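Local coordinates for protein cytochrome P450 (PDB 2RFB) that binds heme b and, as a cytochrome P450 of a thermoacidophilic archaeon, probably acts as a monooxygenase, at residues 55-68 / 290-302. Sequence-based numbering, arbitrary orientation.
Sequences HKEFRDISAPYFLP and IGIHMCLGAPLAR. With HEM (protoporphyrin IX containing Fe), chain G.
Arg59 reaches from helix 52-66 into the cysteine-ligand loop of a cytochrome P450, the segment just before helix 298-315. Its NH1 and NH2 both donate hydrogen bonds to the carbonyl O of Met294, NH1 at 2.6 Å. That oxygen lies in the guanidinium plane. The chain is extended from CG to NE, with CG anti to the backbone N (chi1 -174°). NH1 also donates to heme propionate oxygen O2D, whose position is less certain. Leu296 covers one face of the guanidinium. An alanine at Arg59 would remove these bonds and would probably leave the Met294 carbonyl without its double grip and the propionate short of a positive partner.

The next residue after Met294 is Cys295, whose SG binds the heme iron at 2.3 Å. On the same propionate, His293 ND1 gives O1D a nearly straight bond (N-H...O 173°), and Arg238 also bonds the heme. The His55 and His293 rings meet obliquely, their planes at 65°. His55 NE2 makes a weak hydrogen bond to Ile292 O, while Ile292 CD1 sits over one face of the His55 ring.

Farther along the helix the contact is mostly apolar. Leu296 CD1 packs on Phe66 CB at 3.8 Å, the two side chains crossing at about a right angle. Leu296 CD2 meets Ser62 OG, which is hydrogen-bonded to Tyr181. The edge of the Phe66 ring faces Leu300 CD2. Beyond it, Pro68 CG touches Pro299 CG. A water donates to Leu296 O at 2.8 Å and, weakly, to Phe66 O.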
ATOM      1  N   HIS A  55      14.010 -11.199  -8.330  1.00 70.86           N
ATOM      2  CA  HIS A  55      13.230 -10.107  -7.734  1.00 69.58           C
ATOM      3  C   HIS A  55      14.086  -8.859  -7.472  1.00 69.61           C
ATOM      4  O   HIS A  55      13.598  -7.750  -7.598  1.00 69.79           O
ATOM      5  CB  HIS A  55      12.516 -10.594  -6.447  1.00 68.82           C
ATOM      6  CG  HIS A  55      12.394  -9.559  -5.363  1.00 66.99           C
ATOM      7  ND1 HIS A  55      11.205  -8.920  -5.066  1.00 67.33           N
ATOM      8  CD2 HIS A  55      13.311  -9.063  -4.496  1.00 64.09           C
ATOM      9  CE1 HIS A  55      11.398  -8.083  -4.060  1.00 65.38           C
ATOM     10  NE2 HIS A  55      12.671  -8.151  -3.701  1.00 64.45           N
ATOM     11  N   LYS A  56      15.347  -9.046  -7.102  1.00 69.86           N
ATOM     12  CA  LYS A  56      16.219  -7.930  -6.699  1.00 70.40           C
ATOM     13  C   LYS A  56      16.602  -7.132  -7.931  1.00 70.37           C
ATOM     14  O   LYS A  56      16.653  -5.891  -7.916  1.00 70.44           O
ATOM     15  CB  LYS A  56      17.487  -8.477  -6.016  1.00 70.51           C
ATOM     16  CG  LYS A  56      18.415  -7.435  -5.399  1.00 71.16           C
ATOM     17  CD  LYS A  56      19.754  -8.061  -4.983  1.00 71.26           C
ATOM     18  CE  LYS A  56      20.733  -7.011  -4.483  1.00 72.64           C
ATOM     19  NZ  LYS A  56      21.434  -6.288  -5.603  1.00 73.84           N
ATOM     20  N   GLU A  57      16.857  -7.875  -9.004  1.00 69.94           N
ATOM     21  CA  GLU A  57      17.129  -7.299 -10.303  1.00 70.29           C
ATOM     22  C   GLU A  57      15.993  -6.366 -10.675  1.00 68.92           C
ATOM     23  O   GLU A  57      16.232  -5.221 -11.024  1.00 69.50           O
ATOM     24  CB  GLU A  57      17.348  -8.381 -11.375  1.00 69.96           C
ATOM     25  CG  GLU A  57      18.567  -9.254 -11.137  1.00 71.70           C
ATOM     26  CD  GLU A  57      18.836 -10.262 -12.262  1.00 72.75           C
ATOM     27  OE1 GLU A  57      18.378 -10.003 -13.409  1.00 77.02           O
ATOM     28  OE2 GLU A  57      19.530 -11.288 -12.004  1.00 72.33           O
ATOM     29  N   PHE A  58      14.762  -6.843 -10.561  1.00 67.73           N
ATOM     30  CA  PHE A  58      13.594  -6.002 -10.848  1.00 66.21           C
ATOM     31  C   PHE A  58      13.467  -4.842  -9.875  1.00 66.21           C
ATOM     32  O   PHE A  58      13.393  -3.712 -10.298  1.00 66.96           O
ATOM     33  CB  PHE A  58      12.313  -6.829 -10.881  1.00 64.95           C
ATOM     34  CG  PHE A  58      12.071  -7.507 -12.191  1.00 63.90           C
ATOM     35  CD1 PHE A  58      12.640  -8.755 -12.466  1.00 63.96           C
ATOM     36  CD2 PHE A  58      11.276  -6.920 -13.154  1.00 60.43           C
ATOM     37  CE1 PHE A  58      12.425  -9.394 -13.693  1.00 62.64           C
ATOM     38  CE2 PHE A  58      11.053  -7.555 -14.384  1.00 60.45           C
ATOM     39  CZ  PHE A  58      11.626  -8.789 -14.653  1.00 61.87           C
ATOM     40  N   ARG A  59      13.469  -5.099  -8.571  1.00 65.59           N
ATOM     41  CA  ARG A  59      13.288  -3.991  -7.610  1.00 65.20           C
ATOM     42  C   ARG A  59      14.364  -2.867  -7.696  1.00 65.26           C
ATOM     43  O   ARG A  59      14.029  -1.698  -7.497  1.00 65.45           O
ATOM     44  CB  ARG A  59      13.095  -4.536  -6.181  1.00 63.95           C
ATOM     45  CG  ARG A  59      12.771  -3.502  -5.128  1.00 63.64           C
ATOM     46  CD  ARG A  59      12.710  -4.161  -3.753  1.00 65.23           C
ATOM     47  NE  ARG A  59      12.641  -3.206  -2.643  1.00 66.01           N
ATOM     48  CZ  ARG A  59      11.723  -3.213  -1.674  1.00 66.10           C
ATOM     49  NH1 ARG A  59      10.748  -4.126  -1.643  1.00 63.22           N
ATOM     50  NH2 ARG A  59      11.795  -2.305  -0.707  1.00 64.34           N
ATOM     51  N   ASP A  60      15.619  -3.207  -8.022  1.00 65.47           N
ATOM     52  CA  ASP A  60      16.722  -2.205  -8.103  1.00 66.53           C
ATOM     53  C   ASP A  60      16.497  -1.095  -9.161  1.00 67.14           C
ATOM     54  O   ASP A  60      16.952   0.050  -9.002  1.00 67.28           O
ATOM     55  CB  ASP A  60      18.099  -2.866  -8.362  1.00 66.10           C
ATOM     56  CG  ASP A  60      18.666  -3.636  -7.128  1.00 68.67           C
ATOM     57  OD1 ASP A  60      19.613  -4.443  -7.318  1.00 71.84           O
ATOM     58  OD2 ASP A  60      18.199  -3.448  -5.978  1.00 70.80           O
ATOM     59  N   ILE A  61      15.814  -1.451 -10.248  1.00 67.05           N
ATOM     60  CA  ILE A  61      15.504  -0.501 -11.290  1.00 66.44           C
ATOM     61  C   ILE A  61      14.848   0.746 -10.698  1.00 67.28           C
ATOM     62  O   ILE A  61      15.174   1.839 -11.106  1.00 67.91           O
ATOM     63  CB  ILE A  61      14.614  -1.154 -12.376  1.00 67.11           C
ATOM     64  CG1 ILE A  61      15.369  -2.328 -13.033  1.00 65.40           C
ATOM     65  CG2 ILE A  61      14.067  -0.111 -13.384  1.00 63.76           C
ATOM     66  CD1 ILE A  61      14.475  -3.305 -13.826  1.00 65.63           C
ATOM     67  N   SER A  62      13.968   0.598  -9.716  1.00 67.64           N
ATOM     68  CA  SER A  62      13.253   1.768  -9.186  1.00 68.11           C
ATOM     69  C   SER A  62      13.589   2.123  -7.729  1.00 68.90           C
ATOM     70  O   SER A  62      13.286   3.242  -7.265  1.00 68.91           O
ATOM     71  CB  SER A  62      11.741   1.569  -9.295  1.00 68.05           C
ATOM     72  OG  SER A  62      11.319   0.508  -8.476  1.00 65.65           O
ATOM     73  N   ALA A  63      14.167   1.160  -7.014  1.00 68.67           N
ATOM     74  CA  ALA A  63      14.586   1.352  -5.632  1.00 69.45           C
ATOM     75  C   ALA A  63      15.220   2.739  -5.348  1.00 69.89           C
ATOM     76  O   ALA A  63      14.737   3.461  -4.477  1.00 70.69           O
ATOM     77  CB  ALA A  63      15.539   0.171  -5.165  1.00 69.56           C
ATOM     78  N   PRO A  64      16.294   3.121  -6.061  1.00 70.02           N
ATOM     79  CA  PRO A  64      16.858   4.452  -5.739  1.00 70.47           C
ATOM     80  C   PRO A  64      15.852   5.611  -5.773  1.00 70.98           C
ATOM     81  O   PRO A  64      16.004   6.570  -5.021  1.00 72.12           O
ATOM     82  CB  PRO A  64      17.948   4.663  -6.803  1.00 70.27           C
ATOM     83  CG  PRO A  64      18.303   3.304  -7.280  1.00 69.79           C
ATOM     84  CD  PRO A  64      17.072   2.424  -7.103  1.00 69.99           C
ATOM     85  N   TYR A  65      14.825   5.540  -6.610  1.00 70.61           N
ATOM     86  CA  TYR A  65      13.898   6.669  -6.698  1.00 70.24           C
ATOM     87  C   TYR A  65      12.837   6.662  -5.591  1.00 70.32           C
ATOM     88  O   TYR A  65      12.124   7.632  -5.400  1.00 71.29           O
ATOM     89  CB  TYR A  65      13.333   6.798  -8.126  1.00 69.63           C
ATOM     90  CG  TYR A  65      14.472   6.795  -9.152  1.00 69.70           C
ATOM     91  CD1 TYR A  65      14.901   5.600  -9.754  1.00 68.82           C
ATOM     92  CD2 TYR A  65      15.175   7.980  -9.463  1.00 68.54           C
ATOM     93  CE1 TYR A  65      15.960   5.590 -10.663  1.00 67.78           C
ATOM     94  CE2 TYR A  65      16.227   7.981 -10.371  1.00 67.22           C
ATOM     95  CZ  TYR A  65      16.628   6.782 -10.969  1.00 68.88           C
ATOM     96  OH  TYR A  65      17.688   6.771 -11.887  1.00 69.12           O
ATOM     97  N   PHE A  66      12.768   5.575  -4.831  1.00 70.49           N
ATOM     98  CA  PHE A  66      11.886   5.492  -3.673  1.00 69.74           C
ATOM     99  C   PHE A  66      12.546   5.690  -2.309  1.00 70.29           C
ATOM    100  O   PHE A  66      11.865   5.667  -1.308  1.00 70.94           O
ATOM    101  CB  PHE A  66      11.069   4.196  -3.723  1.00 69.00           C
ATOM    102  CG  PHE A  66       9.955   4.271  -4.703  1.00 67.76           C
ATOM    103  CD1 PHE A  66      10.088   3.713  -5.972  1.00 67.60           C
ATOM    104  CD2 PHE A  66       8.795   4.994  -4.398  1.00 64.55           C
ATOM    105  CE1 PHE A  66       9.051   3.830  -6.936  1.00 66.37           C
ATOM    106  CE2 PHE A  66       7.759   5.124  -5.354  1.00 66.44           C
ATOM    107  CZ  PHE A  66       7.876   4.522  -6.616  1.00 65.84           C
ATOM    108  N   LEU A  67      13.854   5.886  -2.262  1.00 71.60           N
ATOM    109  CA  LEU A  67      14.538   6.263  -1.008  1.00 72.96           C
ATOM    110  C   LEU A  67      13.924   7.539  -0.412  1.00 73.50           C
ATOM    111  O   LEU A  67      13.556   8.461  -1.160  1.00 73.51           O
ATOM    112  CB  LEU A  67      16.036   6.505  -1.236  1.00 72.57           C
ATOM    113  CG  LEU A  67      17.021   5.535  -1.927  1.00 74.45           C
ATOM    114  CD1 LEU A  67      18.455   6.144  -1.936  1.00 74.38           C
ATOM    115  CD2 LEU A  67      17.063   4.114  -1.338  1.00 76.58           C
ATOM    116  N   PRO A  68      13.824   7.613   0.929  1.00 74.04           N
ATOM    117  CA  PRO A  68      13.177   8.756   1.543  1.00 74.86           C
ATOM    118  C   PRO A  68      13.837  10.016   1.079  1.00 76.32           C
ATOM    119  O   PRO A  68      13.232  11.087   1.130  1.00 77.70           O
ATOM    120  CB  PRO A  68      13.458   8.568   3.022  1.00 74.59           C
ATOM    121  CG  PRO A  68      13.653   7.141   3.168  1.00 74.81           C
ATOM    122  CD  PRO A  68      14.316   6.669   1.938  1.00 73.89           C
ATOM    123  N   ILE A 290       7.986  -7.129   5.904  1.00 64.98           N
ATOM    124  CA  ILE A 290       9.382  -7.068   6.307  1.00 65.64           C
ATOM    125  C   ILE A 290      10.190  -8.076   5.471  1.00 66.60           C
ATOM    126  O   ILE A 290       9.625  -9.013   4.896  1.00 67.41           O
ATOM    127  CB  ILE A 290       9.547  -7.310   7.836  1.00 66.26           C
ATOM    128  CG1 ILE A 290      10.983  -6.974   8.282  1.00 65.07           C
ATOM    129  CG2 ILE A 290       9.163  -8.735   8.227  1.00 65.84           C
ATOM    130  CD1 ILE A 290      11.243  -7.260   9.745  1.00 64.38           C
ATOM    131  N   GLY A 291      11.500  -7.896   5.396  1.00 66.78           N
ATOM    132  CA  GLY A 291      12.287  -8.692   4.485  1.00 67.42           C
ATOM    133  C   GLY A 291      12.418  -8.060   3.094  1.00 67.25           C
ATOM    134  O   GLY A 291      12.333  -6.841   2.926  1.00 67.75           O
ATOM    135  N   ILE A 292      12.654  -8.907   2.097  1.00 66.42           N
ATOM    136  CA  ILE A 292      13.094  -8.464   0.805  1.00 64.80           C
ATOM    137  C   ILE A 292      11.919  -7.872   0.066  1.00 65.57           C
ATOM    138  O   ILE A 292      12.119  -7.121  -0.872  1.00 65.43           O
ATOM    139  CB  ILE A 292      13.745  -9.608  -0.004  1.00 65.07           C
ATOM    140  CG1 ILE A 292      12.700 -10.716  -0.311  1.00 65.68           C
ATOM    141  CG2 ILE A 292      15.029 -10.114   0.706  1.00 60.07           C
ATOM    142  CD1 ILE A 292      13.124 -11.676  -1.434  1.00 64.72           C
ATOM    143  N   HIS A 293      10.696  -8.182   0.509  1.00 65.41           N
ATOM    144  CA  HIS A 293       9.512  -7.596  -0.128  1.00 65.85           C
ATOM    145  C   HIS A 293       8.956  -6.429   0.685  1.00 67.01           C
ATOM    146  O   HIS A 293       7.884  -5.911   0.356  1.00 66.60           O
ATOM    147  CB  HIS A 293       8.401  -8.631  -0.347  1.00 64.74           C
ATOM    148  CG  HIS A 293       8.717  -9.635  -1.406  1.00 64.38           C
ATOM    149  ND1 HIS A 293       8.635  -9.337  -2.748  1.00 64.45           N
ATOM    150  CD2 HIS A 293       9.135 -10.929  -1.324  1.00 59.13           C
ATOM    151  CE1 HIS A 293       8.994 -10.409  -3.450  1.00 66.51           C
ATOM    152  NE2 HIS A 293       9.269 -11.390  -2.610  1.00 61.20           N
ATOM    153  N   MET A 294       9.665  -6.017   1.746  1.00 67.38           N
ATOM    154  CA  MET A 294       9.193  -4.861   2.492  1.00 68.03           C
ATOM    155  C   MET A 294       8.765  -3.747   1.501  1.00 66.05           C
ATOM    156  O   MET A 294       9.511  -3.414   0.571  1.00 64.92           O
ATOM    157  CB  MET A 294      10.287  -4.333   3.446  1.00 68.09           C
ATOM    158  CG  MET A 294       9.616  -3.540   4.554  1.00 70.24           C
ATOM    159  SD  MET A 294      10.597  -3.156   5.987  1.00 70.78           S
ATOM    160  CE  MET A 294      11.887  -2.039   5.377  1.00 65.59           C
ATOM    161  N   CYS A 295       7.588  -3.179   1.727  1.00 65.71           N
ATOM    162  CA  CYS A 295       6.953  -2.151   0.849  1.00 65.85           C
ATOM    163  C   CYS A 295       7.935  -1.165   0.229  1.00 65.99           C
ATOM    164  O   CYS A 295       8.571  -0.394   0.941  1.00 66.65           O
ATOM    165  CB  CYS A 295       5.896  -1.325   1.610  1.00 65.87           C
ATOM    166  SG  CYS A 295       5.015  -0.068   0.605  1.00 65.15           S
ATOM    167  N   LEU A 296       8.039  -1.220  -1.089  1.00 65.71           N
ATOM    168  CA  LEU A 296       8.812  -0.299  -1.855  1.00 67.63           C
ATOM    169  C   LEU A 296       8.315   1.139  -1.653  1.00 68.33           C
ATOM    170  O   LEU A 296       9.131   2.054  -1.601  1.00 69.29           O
ATOM    171  CB  LEU A 296       8.759  -0.694  -3.339  1.00 67.31           C
ATOM    172  CG  LEU A 296       9.512   0.225  -4.291  1.00 68.72           C
ATOM    173  CD1 LEU A 296      10.933   0.414  -3.810  1.00 68.19           C
ATOM    174  CD2 LEU A 296       9.538  -0.318  -5.713  1.00 68.25           C
ATOM    175  N   GLY A 297       7.005   1.338  -1.534  1.00 68.39           N
ATOM    176  CA  GLY A 297       6.448   2.689  -1.385  1.00 69.37           C
ATOM    177  C   GLY A 297       6.302   3.234   0.038  1.00 70.35           C
ATOM    178  O   GLY A 297       5.661   4.269   0.254  1.00 71.38           O
ATOM    179  N   ALA A 298       6.882   2.558   1.023  1.00 70.20           N
ATOM    180  CA  ALA A 298       6.733   2.990   2.410  1.00 69.57           C
ATOM    181  C   ALA A 298       7.128   4.458   2.677  1.00 69.31           C
ATOM    182  O   ALA A 298       6.382   5.141   3.361  1.00 70.36           O
ATOM    183  CB  ALA A 298       7.459   2.005   3.400  1.00 68.61           C
ATOM    184  N   PRO A 299       8.336   4.930   2.238  1.00 69.18           N
ATOM    185  CA  PRO A 299       8.644   6.372   2.352  1.00 68.03           C
ATOM    186  C   PRO A 299       7.663   7.283   1.653  1.00 67.93           C
ATOM    187  O   PRO A 299       7.361   8.330   2.176  1.00 69.00           O
ATOM    188  CB  PRO A 299      10.025   6.504   1.697  1.00 66.88           C
ATOM    189  CG  PRO A 299      10.617   5.206   1.869  1.00 68.00           C
ATOM    190  CD  PRO A 299       9.520   4.187   1.753  1.00 68.85           C
ATOM    191  N   LEU A 300       7.164   6.905   0.481  1.00 68.07           N
ATOM    192  CA  LEU A 300       6.206   7.755  -0.198  1.00 67.91           C
ATOM    193  C   LEU A 300       4.913   7.761   0.603  1.00 67.93           C
ATOM    194  O   LEU A 300       4.354   8.835   0.803  1.00 67.46           O
ATOM    195  CB  LEU A 300       5.925   7.311  -1.635  1.00 67.87           C
ATOM    196  CG  LEU A 300       4.800   8.150  -2.301  1.00 68.69           C
ATOM    197  CD1 LEU A 300       5.123   9.653  -2.307  1.00 70.39           C
ATOM    198  CD2 LEU A 300       4.550   7.692  -3.733  1.00 68.47           C
ATOM    199  N   ALA A 301       4.438   6.572   1.032  1.00 67.77           N
ATOM    200  CA  ALA A 301       3.203   6.456   1.829  1.00 67.77           C
ATOM    201  C   ALA A 301       3.320   7.251   3.137  1.00 68.60           C
ATOM    202  O   ALA A 301       2.409   7.993   3.510  1.00 68.95           O
ATOM    203  CB  ALA A 301       2.878   5.044   2.106  1.00 67.23           C
ATOM    204  N   ARG A 302       4.453   7.141   3.795  1.00 68.34           N
ATOM    205  CA  ARG A 302       4.689   7.889   5.038  1.00 69.82           C
ATOM    206  C   ARG A 302       4.552   9.357   4.808  1.00 68.73           C
ATOM    207  O   ARG A 302       3.928  10.035   5.611  1.00 69.49           O
ATOM    208  CB  ARG A 302       6.083   7.594   5.672  1.00 68.35           C
ATOM    209  CG  ARG A 302       6.093   6.274   6.424  1.00 70.53           C
ATOM    210  CD  ARG A 302       7.482   5.882   7.050  1.00 72.84           C
ATOM    211  NE  ARG A 302       7.346   4.761   7.970  1.00 77.95           N
ATOM    212  CZ  ARG A 302       7.599   3.493   7.648  1.00 84.68           C
ATOM    213  NH1 ARG A 302       8.051   3.201   6.432  1.00 87.47           N
ATOM    214  NH2 ARG A 302       7.405   2.517   8.537  1.00 84.03           N
TER
HETATM  215  CHA HEM G 410       4.831  -4.242  -1.072  1.00 67.06           C
HETATM  216  CHB HEM G 410       1.724  -2.662   2.412  1.00 69.42           C
HETATM  217  CHC HEM G 410       1.750   1.743   0.144  1.00 68.33           C
HETATM  218  CHD HEM G 410       4.235  -0.001  -3.678  1.00 66.96           C
HETATM  219  C1A HEM G 410       4.022  -4.165   0.075  1.00 67.66           C
HETATM  220  C2A HEM G 410       3.866  -5.210   1.060  1.00 69.28           C
HETATM  221  C3A HEM G 410       2.998  -4.738   2.013  1.00 68.04           C
HETATM  222  C4A HEM G 410       2.647  -3.418   1.635  1.00 66.90           C
HETATM  223  CMA HEM G 410       2.393  -5.386   3.360  1.00 60.80           C
HETATM  224  CAA HEM G 410       4.582  -6.604   0.999  1.00 66.63           C
HETATM  225  CBA HEM G 410       3.743  -7.669   0.247  1.00 65.95           C
HETATM  226  CGA HEM G 410       4.524  -8.944   0.403  1.00 68.71           C
HETATM  227  O1A HEM G 410       5.484  -9.023   1.255  1.00 68.48           O
HETATM  228  O2A HEM G 410       4.181  -9.894  -0.329  1.00 68.71           O
HETATM  229  C1B HEM G 410       1.477  -1.306   2.116  1.00 69.69           C
HETATM  230  C2B HEM G 410       0.798  -0.340   2.946  1.00 70.27           C
HETATM  231  C3B HEM G 410       0.848   0.835   2.237  1.00 71.29           C
HETATM  232  C4B HEM G 410       1.535   0.626   1.020  1.00 69.01           C
HETATM  233  CMB HEM G 410       0.176  -0.721   4.363  1.00 66.08           C
HETATM  234  CAB HEM G 410       0.334   2.351   2.392  1.00 71.76           C
HETATM  235  CBB HEM G 410      -0.000   2.957   3.639  1.00 75.81           C
HETATM  236  C1C HEM G 410       2.494   1.785  -1.088  1.00 68.52           C
HETATM  237  C2C HEM G 410       2.831   2.868  -2.040  1.00 69.16           C
HETATM  238  C3C HEM G 410       3.505   2.306  -3.074  1.00 67.58           C
HETATM  239  C4C HEM G 410       3.591   0.919  -2.847  1.00 64.98           C
HETATM  240  CMC HEM G 410       2.532   4.436  -2.018  1.00 64.27           C
HETATM  241  CAC HEM G 410       4.131   3.036  -4.329  1.00 68.13           C
HETATM  242  CBC HEM G 410       3.857   2.657  -5.591  1.00 71.68           C
HETATM  243  C1D HEM G 410       4.631  -1.326  -3.300  1.00 65.90           C
HETATM  244  C2D HEM G 410       5.413  -2.236  -4.105  1.00 66.09           C
HETATM  245  C3D HEM G 410       5.541  -3.522  -3.269  1.00 67.48           C
HETATM  246  C4D HEM G 410       4.871  -3.251  -2.061  1.00 68.18           C
HETATM  247  CMD HEM G 410       5.979  -2.028  -5.547  1.00 64.98           C
HETATM  248  CAD HEM G 410       6.243  -4.896  -3.539  1.00 66.98           C
HETATM  249  CBD HEM G 410       7.732  -4.739  -3.161  1.00 65.85           C
HETATM  250  CGD HEM G 410       8.470  -6.015  -3.414  1.00 66.13           C
HETATM  251  O1D HEM G 410       7.786  -7.073  -3.596  1.00 69.00           O
HETATM  252  O2D HEM G 410       9.737  -5.985  -3.444  1.00 64.53           O
HETATM  253  NA  HEM G 410       3.268  -3.054   0.465  1.00 66.60           N
HETATM  254  NB  HEM G 410       1.951  -0.666   0.932  1.00 68.85           N
HETATM  255  NC  HEM G 410       3.008   0.615  -1.648  1.00 68.05           N
HETATM  256  ND  HEM G 410       4.320  -1.970  -2.079  1.00 67.06           N
HETATM  257 FE   HEM G 410       3.340  -1.199  -0.551  1.00 66.12          FE
HETATM  258  O   HOH W   1      11.659   2.469  -0.381  1.00 54.87           O